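PDB 3RPC: possible metal-dependent hydrolase from Veillonella parvula, which binds two zinc ions and is probably a hydrolase of the metallo-beta-lactamase superfamily. Local coordinates for residues M189-L197 and H232-V240. Numbering follows the deposited sequence.
Sequences MNTGYAQIL and HTATSRKDV
Two loops beside the two-zinc site of this metallo-beta-lactamase fold join here through their backbones, with Ala194 and Thr233 forming a single beta bridge. Three hydrogen bonds hold the loops together. Gln195 N gives to His232 O at 3.0 Å, Ala234 N to Tyr193 O at 3.1 Å, and Thr235 N to Gly192 O at 3.0 Å. Each donor comes from above the plane of its carbonyl; for Ala234 N the tilt is 64°. The C-H of Ala194 CA also points at His232 O, which is 3.2 Å away.

The methyl of Ala194 sits almost centrally over one face of the His232 ring, a CH-pi contact with CB 3.8 Å from the centroid. With chi1 at 62°, His232 CG is staggered between the backbone N and the carbonyl carbon, which presents a ring face to that methyl. Phe39 also meets this ring, and a zinc ion lies about 6 Å from the His232 side chain. Thr235 points toward the other loop. Its OG1 comes within 3.1 Å of Tyr193 CB and stands oblique to the tyrosine ring, while its CG2 packs on Thr191 O. Ala234 CB lies at the edge of the same ring and also touches Gln195 OE1 at 3.4 Å. Gln195 NE2 gives a hydrogen bond to Asp201 O.

Past Thr235, Ser236 and Asp239 form a capping box that starts helix 237-246. Asp239 N binds Ser236 OG, and Ser236 N binds Asp239 OD2. Arg237 makes salt bridges to Asp228 and Asp258. Thr191 OG1 only grazes Val240 CG2, and both side chains pack on Ile210 of helix 207-216. The contact thus ties the loop leaving strand 186-190, which pairs with strand 221-225, to the lead-in of helix 237-246.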
loop_
_atom_site.group_PDB
_atom_site.type_symbol
_atom_site.label_atom_id
_atom_site.label_comp_id
_atom_site.label_asym_id
_atom_site.label_seq_id
_atom_site.Cartn_x
_atom_site.Cartn_y
_atom_site.Cartn_z
HETATM N N MSE A 189 -14.788 3.968 10.325
HETATM C CA MSE A 189 -13.846 4.991 9.871
HETATM C C MSE A 189 -13.313 5.830 11.019
HETATM O O MSE A 189 -14.068 6.196 11.925
HETATM C CB MSE A 189 -14.553 5.957 8.915
HETATM C CG MSE A 189 -15.314 5.314 7.776
HETATM SE SE MSE A 189 -16.257 6.702 6.770
HETATM C CE MSE A 189 -14.734 7.779 6.179
ATOM N N ASN A 190 -12.022 6.135 10.977
ATOM C CA ASN A 190 -11.388 7.010 11.957
ATOM C C ASN A 190 -11.450 8.447 11.452
ATOM O O ASN A 190 -10.678 8.837 10.572
ATOM C CB ASN A 190 -9.944 6.566 12.183
ATOM C CG ASN A 190 -9.867 5.227 12.904
ATOM O OD1 ASN A 190 -10.841 4.808 13.543
ATOM N ND2 ASN A 190 -8.720 4.555 12.819
ATOM N N THR A 191 -12.379 9.224 12.002
ATOM C CA THR A 191 -12.740 10.507 11.396
ATOM C C THR A 191 -12.436 11.716 12.271
ATOM O O THR A 191 -12.983 12.801 12.045
ATOM C CB THR A 191 -14.234 10.538 11.002
ATOM O OG1 THR A 191 -15.056 10.425 12.178
ATOM C CG2 THR A 191 -14.561 9.399 10.062
ATOM N N GLY A 192 -11.546 11.540 13.241
ATOM C CA GLY A 192 -11.180 12.618 14.136
ATOM C C GLY A 192 -10.269 13.687 13.549
ATOM O O GLY A 192 -9.983 14.683 14.211
ATOM N N TYR A 193 -9.799 13.493 12.317
ATOM C CA TYR A 193 -9.022 14.524 11.631
ATOM C C TYR A 193 -7.867 15.028 12.504
ATOM O O TYR A 193 -7.724 16.229 12.780
ATOM C CB TYR A 193 -9.945 15.666 11.210
ATOM C CG TYR A 193 -9.471 16.508 10.046
ATOM C CD1 TYR A 193 -9.389 15.975 8.766
ATOM C CD2 TYR A 193 -9.157 17.853 10.222
ATOM C CE1 TYR A 193 -8.982 16.765 7.687
ATOM C CE2 TYR A 193 -8.758 18.647 9.162
ATOM C CZ TYR A 193 -8.671 18.094 7.906
ATOM O OH TYR A 193 -8.270 18.896 6.852
ATOM N N ALA A 194 -7.039 14.083 12.943
ATOM C CA ALA A 194 -5.858 14.392 13.732
ATOM C C ALA A 194 -4.908 15.274 12.925
ATOM O O ALA A 194 -4.620 14.977 11.759
ATOM C CB ALA A 194 -5.168 13.103 14.152
ATOM N N GLN A 195 -4.410 16.335 13.544
ATOM C CA GLN A 195 -3.565 17.296 12.833
ATOM C C GLN A 195 -2.255 17.578 13.543
ATOM O O GLN A 195 -2.150 17.473 14.771
ATOM C CB GLN A 195 -4.323 18.597 12.590
ATOM C CG GLN A 195 -5.462 18.431 11.633
ATOM C CD GLN A 195 -6.022 19.758 11.166
ATOM O OE1 GLN A 195 -6.742 20.419 11.892
ATOM N NE2 GLN A 195 -5.684 20.151 9.940
ATOM N N ILE A 196 -1.273 17.976 12.741
ATOM C CA ILE A 196 0.074 18.262 13.198
ATOM C C ILE A 196 0.316 19.750 13.039
ATOM O O ILE A 196 -0.143 20.338 12.062
ATOM C CB ILE A 196 1.109 17.531 12.319
ATOM C CG1 ILE A 196 0.754 16.041 12.162
ATOM C CG2 ILE A 196 2.518 17.713 12.890
ATOM C CD1 ILE A 196 0.696 15.267 13.462
ATOM N N LEU A 197 1.022 20.365 13.984
ATOM C CA LEU A 197 1.323 21.786 13.874
ATOM C C LEU A 197 2.134 22.046 12.609
ATOM O O LEU A 197 3.068 21.307 12.283
ATOM C CB LEU A 197 2.060 22.288 15.120
ATOM C CG LEU A 197 1.336 22.163 16.466
ATOM C CD1 LEU A 197 2.254 22.594 17.603
ATOM C CD2 LEU A 197 0.048 22.970 16.476
ATOM N N HIS A 232 -5.142 15.671 19.553
ATOM C CA HIS A 232 -4.946 16.325 18.257
ATOM C C HIS A 232 -6.023 16.074 17.206
ATOM O O HIS A 232 -5.912 16.565 16.086
ATOM C CB HIS A 232 -3.546 16.042 17.687
ATOM C CG HIS A 232 -3.262 14.594 17.418
ATOM N ND1 HIS A 232 -3.920 13.568 18.065
ATOM C CD2 HIS A 232 -2.371 14.002 16.586
ATOM C CE1 HIS A 232 -3.452 12.407 17.637
ATOM N NE2 HIS A 232 -2.509 12.642 16.742
ATOM N N THR A 233 -7.073 15.349 17.574
ATOM C CA THR A 233 -8.189 15.127 16.664
ATOM C C THR A 233 -9.071 16.380 16.620
ATOM O O THR A 233 -9.858 16.645 17.547
ATOM C CB THR A 233 -8.987 13.868 17.044
ATOM O OG1 THR A 233 -9.094 13.763 18.477
ATOM C CG2 THR A 233 -8.255 12.651 16.554
ATOM N N ALA A 234 -8.910 17.144 15.544
ATOM C CA ALA A 234 -9.522 18.459 15.398
ATOM C C ALA A 234 -10.983 18.404 14.978
ATOM O O ALA A 234 -11.656 19.431 14.932
ATOM C CB ALA A 234 -8.722 19.271 14.400
ATOM N N THR A 235 -11.473 17.209 14.680
ATOM C CA THR A 235 -12.874 17.014 14.332
ATOM C C THR A 235 -13.524 16.154 15.412
ATOM O O THR A 235 -13.088 15.024 15.667
ATOM C CB THR A 235 -13.019 16.341 12.970
ATOM O OG1 THR A 235 -12.535 17.238 11.954
ATOM C CG2 THR A 235 -14.478 15.981 12.689
ATOM N N SER A 236 -14.563 16.697 16.043
ATOM C CA SER A 236 -15.224 16.072 17.187
ATOM C C SER A 236 -16.508 15.358 16.770
ATOM O O SER A 236 -16.960 15.493 15.637
ATOM C CB SER A 236 -15.591 17.160 18.195
ATOM O OG SER A 236 -16.544 18.047 17.625
ATOM N N ARG A 237 -17.116 14.600 17.677
ATOM C CA ARG A 237 -18.427 14.032 17.380
ATOM C C ARG A 237 -19.430 15.137 17.030
ATOM O O ARG A 237 -20.236 14.984 16.105
ATOM C CB ARG A 237 -18.960 13.241 18.570
ATOM C CG ARG A 237 -18.319 11.887 18.800
ATOM C CD ARG A 237 -19.119 11.208 19.897
ATOM N NE ARG A 237 -18.725 9.828 20.136
ATOM C CZ ARG A 237 -17.786 9.450 20.992
ATOM N NH1 ARG A 237 -17.529 8.158 21.114
ATOM N NH2 ARG A 237 -17.111 10.349 21.702
ATOM N N LYS A 238 -19.393 16.236 17.781
ATOM C CA LYS A 238 -20.302 17.356 17.532
ATOM C C LYS A 238 -20.122 17.843 16.095
ATOM O O LYS A 238 -21.104 18.099 15.384
ATOM C CB LYS A 238 -20.029 18.501 18.513
ATOM C CG LYS A 238 -20.552 18.278 19.919
ATOM C CD LYS A 238 -20.094 19.406 20.835
ATOM C CE LYS A 238 -20.518 19.179 22.278
ATOM N NZ LYS A 238 -19.897 20.183 23.191
ATOM N N ASP A 239 -18.866 17.952 15.661
ATOM C CA ASP A 239 -18.556 18.400 14.300
ATOM C C ASP A 239 -19.139 17.438 13.265
ATOM O O ASP A 239 -19.746 17.854 12.276
ATOM C CB ASP A 239 -17.045 18.509 14.087
ATOM C CG ASP A 239 -16.385 19.529 15.000
ATOM O OD1 ASP A 239 -17.097 20.374 15.580
ATOM O OD2 ASP A 239 -15.139 19.489 15.120
ATOM N N VAL A 240 -18.962 16.142 13.491
ATOM C CA VAL A 240 -19.453 15.171 12.528
ATOM C C VAL A 240 -20.977 15.178 12.504
ATOM O O VAL A 240 -21.586 15.091 11.435
ATOM C CB VAL A 240 -18.912 13.760 12.821
ATOM C CG1 VAL A 240 -19.664 12.719 11.993
ATOM C CG2 VAL A 240 -17.422 13.703 12.528
#